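Local coordinates for replicative DNA helicase (PDB 4O1R), which is represented here by its DnaB intein, a splicing domain that probably excises itself from its host protein and joins the flanking segments, at residues G55-F60 against E120-L125; T63-R68 against W108-S113. All coordinates share one frame; numbering follows the deposited sequence. Where two conformers were deposited one is given.

Contact 1 of 2, residues G55-F60 against E120-L125; sequences GIKPLF and EEVFDL
Val122 N donates to Gly55 O at 2.8 Å. Around Lys57 and Glu120 the backbones trade two more bonds: Lys57 N to Glu120 O, 3.0 Å, and the longer Glu120 N to Lys57 O, 3.2 Å. Ile56 and Glu121 form the antiparallel non-hydrogen-bonded pair, their CA atoms 4.0 Å apart, and Ile56 CA also sends a CA-H...O contact to Glu120 O. The chain turns a corner at Ile56, and beyond it strand 57-60 crosses 120-125 at 81°; the corner lets 120-125 pair with the chain on both sides of it, in the curled all-beta Hint fold to which inteins belong. The glutamate carboxylates look outside the contact, Glu120 to a salt bridge with Arg71 and Glu121 to Ser53. Packing gathers on Val122. With CG1 anti to the carbonyl carbon (chi1 -67°), it turns CG2 to Lys57 CB, 3.8 Å away, whose chain crosses it at about a right angle, while CG1 meets Leu59 CD2 at 3.5 Å. The other Leu59 branch, CD1, lies across the extended Glu120 chain, 3.8 Å from Glu120 CB. An alanine in place of Leu59 would probably open a gap beside Val122 CG1 and leave the Glu120 methylenes without this apolar neighbour.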
loop_
_atom_site.group_PDB
_atom_site.type_symbol
_atom_site.label_atom_id
_atom_site.label_comp_id
_atom_site.label_asym_id
_atom_site.label_seq_id
_atom_site.Cartn_x
_atom_site.Cartn_y
_atom_site.Cartn_z
ATOM N N GLY A 55 -9.166 -9.343 -10.344
ATOM C CA GLY A 55 -8.966 -9.737 -11.746
ATOM C C GLY A 55 -7.575 -9.387 -12.231
ATOM O O GLY A 55 -6.682 -9.103 -11.426
ATOM N N ILE A 56 -7.396 -9.421 -13.548
ATOM C CA ILE A 56 -6.126 -9.108 -14.176
ATOM C C ILE A 56 -6.174 -7.674 -14.666
ATOM O O ILE A 56 -7.089 -7.302 -15.408
ATOM C CB ILE A 56 -5.860 -10.078 -15.335
ATOM C CG1 ILE A 56 -5.624 -11.495 -14.785
ATOM C CG2 ILE A 56 -4.656 -9.602 -16.162
ATOM C CD1 ILE A 56 -5.682 -12.600 -15.838
ATOM N N LYS A 57 -5.214 -6.860 -14.223
ATOM C CA LYS A 57 -5.207 -5.431 -14.525
ATOM C C LYS A 57 -3.788 -4.958 -14.813
ATOM O O LYS A 57 -2.818 -5.611 -14.420
ATOM C CB LYS A 57 -5.796 -4.638 -13.343
ATOM C CG LYS A 57 -7.298 -4.903 -13.231
ATOM C CD LYS A 57 -7.955 -4.128 -12.123
ATOM C CE LYS A 57 -9.252 -4.793 -11.703
ATOM N NZ LYS A 57 -10.286 -4.750 -12.766
ATOM N N PRO A 58 -3.653 -3.798 -15.477
ATOM C CA PRO A 58 -2.331 -3.202 -15.701
ATOM C C PRO A 58 -1.691 -2.714 -14.406
ATOM O O PRO A 58 -2.368 -2.161 -13.532
ATOM C CB PRO A 58 -2.626 -2.019 -16.648
ATOM C CG PRO A 58 -4.015 -2.244 -17.170
ATOM C CD PRO A 58 -4.727 -2.987 -16.083
ATOM N N LEU A 59 -0.393 -2.954 -14.289
ATOM C CA LEU A 59 0.388 -2.570 -13.122
ATOM C C LEU A 59 1.475 -1.584 -13.487
ATOM O O LEU A 59 2.057 -1.668 -14.581
ATOM C CB LEU A 59 1.050 -3.801 -12.488
ATOM C CG LEU A 59 0.125 -4.710 -11.683
ATOM C CD1 LEU A 59 0.828 -6.001 -11.323
ATOM C CD2 LEU A 59 -0.395 -3.993 -10.435
ATOM N N PHE A 60 1.772 -0.705 -12.527
ATOM C CA PHE A 60 2.905 0.216 -12.619
ATOM C C PHE A 60 3.816 -0.026 -11.433
ATOM O O PHE A 60 3.336 -0.179 -10.313
ATOM C CB PHE A 60 2.412 1.666 -12.595
ATOM C CG PHE A 60 1.600 2.038 -13.802
ATOM C CD1 PHE A 60 0.252 1.674 -13.884
ATOM C CD2 PHE A 60 2.182 2.714 -14.868
ATOM C CE1 PHE A 60 -0.510 1.978 -15.014
ATOM C CE2 PHE A 60 1.425 3.022 -16.006
ATOM C CZ PHE A 60 0.087 2.656 -16.067
ATOM N N GLU A 120 -1.122 -8.339 -14.559
ATOM C CA GLU A 120 -1.123 -9.528 -13.706
ATOM C C GLU A 120 -2.409 -9.545 -12.924
ATOM O O GLU A 120 -3.113 -8.536 -12.870
ATOM C CB GLU A 120 0.024 -9.483 -12.678
ATOM C CG GLU A 120 1.416 -9.394 -13.253
ATOM C CD GLU A 120 2.499 -9.559 -12.211
ATOM O OE1 GLU A 120 2.196 -9.663 -10.999
ATOM O OE2 GLU A 120 3.673 -9.585 -12.617
ATOM N N GLU A 121 -2.714 -10.669 -12.293
ATOM C CA GLU A 121 -3.787 -10.681 -11.307
ATOM C C GLU A 121 -3.441 -9.728 -10.154
ATOM O O GLU A 121 -2.284 -9.647 -9.722
ATOM C CB GLU A 121 -4.054 -12.094 -10.783
ATOM C CG GLU A 121 -5.314 -12.160 -9.948
ATOM C CD GLU A 121 -5.686 -13.554 -9.514
ATOM O OE1 GLU A 121 -4.857 -14.477 -9.639
ATOM O OE2 GLU A 121 -6.827 -13.708 -9.039
ATOM N N VAL A 122 -4.436 -8.977 -9.687
ATOM C CA VAL A 122 -4.210 -7.988 -8.637
ATOM C C VAL A 122 -5.206 -8.181 -7.496
ATOM O O VAL A 122 -6.272 -8.782 -7.679
ATOM C CB VAL A 122 -4.229 -6.535 -9.184
ATOM C CG1 VAL A 122 -3.052 -6.299 -10.102
ATOM C CG2 VAL A 122 -5.527 -6.238 -9.897
ATOM N N PHE A 123 -4.830 -7.680 -6.320
ATOM C CA PHE A 123 -5.483 -8.018 -5.058
ATOM C C PHE A 123 -5.618 -6.797 -4.186
ATOM O O PHE A 123 -4.841 -5.843 -4.284
ATOM C CB PHE A 123 -4.643 -9.070 -4.310
ATOM C CG PHE A 123 -4.418 -10.324 -5.097
ATOM C CD1 PHE A 123 -3.368 -10.413 -6.014
ATOM C CD2 PHE A 123 -5.265 -11.417 -4.940
ATOM C CE1 PHE A 123 -3.168 -11.566 -6.769
ATOM C CE2 PHE A 123 -5.061 -12.576 -5.683
ATOM C CZ PHE A 123 -4.011 -12.649 -6.592
ATOM N N ASP A 124 -6.586 -6.851 -3.287
ATOM C CA ASP A 124 -6.802 -5.747 -2.365
ATOM C C ASP A 124 -7.294 -6.274 -1.028
ATOM O O ASP A 124 -7.737 -7.429 -0.916
ATOM C CB ASP A 124 -7.821 -4.762 -2.977
ATOM C CG ASP A 124 -7.861 -3.409 -2.271
ATOM O OD1 ASP A 124 -6.870 -3.016 -1.610
ATOM O OD2 ASP A 124 -8.895 -2.716 -2.407
ATOM N N LEU A 125 -7.177 -5.402 -0.024
ATOM C CA LEU A 125 -7.680 -5.637 1.327
ATOM C C LEU A 125 -8.666 -4.558 1.670
ATOM O O LEU A 125 -8.456 -3.400 1.325
ATOM C CB LEU A 125 -6.549 -5.555 2.349
ATOM C CG LEU A 125 -5.302 -6.411 2.152
ATOM C CD1 LEU A 125 -4.325 -6.215 3.307
ATOM C CD2 LEU A 125 -5.680 -7.869 2.020
#

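Contact 2 of 2, residues T63-R68 against W108-S113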
loop_
_atom_site.group_PDB
_atom_site.type_symbol
_atom_site.label_atom_id
_atom_site.label_comp_id
_atom_site.label_asym_id
_atom_site.label_seq_id
_atom_site.Cartn_x
_atom_site.Cartn_y
_atom_site.Cartn_z
ATOM N N THR A 63 8.982 3.350 -7.577
ATOM C CA THR A 63 10.180 3.210 -6.745
ATOM C C THR A 63 10.491 4.531 -6.070
ATOM O O THR A 63 10.377 5.590 -6.699
ATOM C CB THR A 63 11.384 2.760 -7.602
ATOM O OG1 THR A 63 11.024 1.582 -8.330
ATOM C CG2 THR A 63 12.610 2.447 -6.746
ATOM N N THR A 64 10.889 4.473 -4.802
ATOM C CA THR A 64 11.240 5.680 -4.059
ATOM C C THR A 64 12.758 5.807 -3.908
ATOM O O THR A 64 13.508 4.850 -4.139
ATOM C CB THR A 64 10.571 5.721 -2.661
ATOM O OG1 THR A 64 11.228 4.786 -1.790
ATOM C CG2 THR A 64 9.069 5.407 -2.742
ATOM N N ARG A 65 13.195 6.983 -3.462
ATOM C CA ARG A 65 14.617 7.297 -3.299
ATOM C C ARG A 65 15.320 6.375 -2.296
ATOM O O ARG A 65 16.484 6.026 -2.504
ATOM C CB ARG A 65 14.777 8.773 -2.923
ATOM C CG ARG A 65 16.215 9.282 -2.795
ATOM C CD ARG A 65 16.252 10.818 -2.604
ATOM N NE ARG A 65 15.441 11.264 -1.458
ATOM C CZ ARG A 65 14.963 12.502 -1.285
ATOM N NH1 ARG A 65 15.204 13.464 -2.169
ATOM N NH2 ARG A 65 14.224 12.777 -0.217
ATOM N N LEU A 66 14.622 5.977 -1.235
ATOM C CA LEU A 66 15.163 5.039 -0.237
ATOM C C LEU A 66 15.195 3.613 -0.745
ATOM O O LEU A 66 15.744 2.720 -0.082
ATOM C CB LEU A 66 14.333 5.065 1.043
ATOM C CG LEU A 66 14.460 6.279 1.958
ATOM C CD1 LEU A 66 13.639 5.998 3.155
ATOM C CD2 LEU A 66 15.877 6.546 2.398
ATOM N N GLY A 67 14.577 3.386 -1.903
ATOM C CA GLY A 67 14.597 2.078 -2.553
ATOM C C GLY A 67 13.359 1.236 -2.350
ATOM O O GLY A 67 13.329 0.071 -2.765
ATOM N N ARG A 68 12.318 1.798 -1.745
ATOM C CA ARG A 68 11.064 1.060 -1.597
ATOM C C ARG A 68 10.384 0.961 -2.951
ATOM O O ARG A 68 10.557 1.834 -3.798
ATOM C CB ARG A 68 10.187 1.721 -0.552
ATOM C CG ARG A 68 10.990 1.895 0.730
ATOM C CD ARG A 68 10.205 1.690 1.955
ATOM N NE ARG A 68 11.023 2.045 3.114
ATOM C CZ ARG A 68 10.521 2.450 4.275
ATOM N NH1 ARG A 68 9.200 2.553 4.447
ATOM N NH2 ARG A 68 11.349 2.749 5.265
ATOM N N TRP A 108 8.492 11.365 4.426
ATOM C CA TRP A 108 8.051 11.690 3.072
ATOM C C TRP A 108 9.154 11.409 2.069
ATOM O O TRP A 108 10.065 12.223 1.907
ATOM C CB TRP A 108 7.665 13.166 3.012
ATOM C CG TRP A 108 6.513 13.489 3.906
ATOM C CD1 TRP A 108 6.575 14.029 5.159
ATOM C CD2 TRP A 108 5.119 13.264 3.635
ATOM N NE1 TRP A 108 5.309 14.170 5.674
ATOM C CE2 TRP A 108 4.397 13.711 4.759
ATOM C CE3 TRP A 108 4.408 12.752 2.537
ATOM C CZ2 TRP A 108 2.999 13.644 4.833
ATOM C CZ3 TRP A 108 3.013 12.689 2.618
ATOM C CH2 TRP A 108 2.326 13.136 3.755
ATOM N N ASP A 109 9.070 10.267 1.396
ATOM C CA ASP A 109 10.129 9.850 0.481
ATOM C C ASP A 109 9.820 10.319 -0.936
ATOM O O ASP A 109 8.664 10.393 -1.346
ATOM C CB ASP A 109 10.298 8.327 0.515
ATOM C CG ASP A 109 11.681 7.868 0.054
ATOM O OD1 ASP A 109 12.575 8.702 -0.206
ATOM O OD2 ASP A 109 11.854 6.647 -0.003
ATOM N N GLU A 110 10.865 10.593 -1.692
ATOM C CA GLU A 110 10.741 11.050 -3.066
ATOM C C GLU A 110 10.538 9.882 -4.034
ATOM O O GLU A 110 11.251 8.871 -3.954
ATOM C CB GLU A 110 12.042 11.772 -3.428
ATOM C CG GLU A 110 12.010 12.422 -4.785
ATOM C CD GLU A 110 13.379 12.760 -5.313
ATOM O OE1 GLU A 110 14.309 11.941 -5.158
ATOM O OE2 GLU A 110 13.505 13.820 -5.931
ATOM N N ILE A 111 9.595 10.032 -4.963
ATOM C CA ILE A 111 9.449 9.083 -6.073
ATOM C C ILE A 111 10.567 9.307 -7.081
ATOM O O ILE A 111 10.765 10.444 -7.552
ATOM C CB ILE A 111 8.102 9.273 -6.785
ATOM C CG1 ILE A 111 6.947 8.965 -5.831
ATOM C CG2 ILE A 111 8.016 8.372 -8.037
ATOM C CD1 ILE A 111 5.612 9.467 -6.321
ATOM N N VAL A 112 11.301 8.238 -7.403
ATOM C CA VAL A 112 12.361 8.318 -8.428
ATOM C C VAL A 112 11.975 7.702 -9.770
ATOM O O VAL A 112 12.565 8.039 -10.796
ATOM C CB VAL A 112 13.734 7.762 -7.939
ATOM C CG1 VAL A 112 14.248 8.563 -6.744
ATOM C CG2 VAL A 112 13.642 6.295 -7.595
ATOM N N SER A 113 10.974 6.825 -9.773
ATOM C CA SER A 113 10.524 6.231 -11.024
ATOM C C SER A 113 9.130 5.669 -10.926
ATOM O O SER A 113 8.726 5.156 -9.878
ATOM C CB SER A 113 11.510 5.162 -11.512
ATOM O OG SER A 113 11.593 4.112 -10.603
HETATM O O HOH W 1 9.779 2.086 -10.794
HETATM O O HOH W 2 14.886 9.614 0.814
#
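Thr63 faces both Val112 and Ser113, the signature of a classic beta bulge, and just beyond it a type I turn from Thr64 to Gly67 reverses the chain as a hairpin loop. The backbone bonds record the shift in register: Thr63 N donates to Ser113 O (2.9 Å), whereas Thr63 O takes Val112 N and, weakly, Ser113 N. Arg65 N then bonds to Glu110 O at 2.8 Å.

Asp109 supplies the side-chain bonds to the turn. With its CG anti to the backbone N (chi1 -157°), the carboxylate reaches the turn, and OD2 accepts from two groups there. Thr64 OG1, 2.7 Å away, approaches from above the carboxylate plane, 45° out of it; Leu66 N, at 3.1 Å, is taken by the syn lone pair of OD2. Tyr107 OH also bonds to OD2, so three groups grip one oxygen of this buried residue.

Charge and packing meet at Arg65. Glu110 CB sits over the centre of one guanidinium face, 3.7 Å above the plane. The salt bridge from Arg65 NH1 to Glu110 OE1 (3.5 Å) is purely electrostatic, since the oxygen lies well out of that plane and no N-H points at it. Val112 CG1 packs on Arg65 CA.

Two waters complete the contact. One joins Thr63 OG1 to Ser113 OG; the other, in the guanidinium plane, accepts from Arg65 NE and donates to Asp109 OD1 at 2.7 Å.

In the fold
Both contacts join strand 57-64 to the long strand 106-126, and their centres lie 21 Å apart. Contact 1 takes the early end of the first strand and the late end of the second, and across the corner at Ile56 it also takes in Gly55, the end of strand 42-55; contact 2 pairs the opposite ends, as antiparallel neighbours require, and is thus nested inside the loop that contact 1 closes. The strands belong to one curled antiparallel sheet of a chain without helix. At contact 2 strand 106-126 also pairs with 95-99, so this strand ties together several parts of the splicing domain, consistent with the compact, all-beta architecture of inteins.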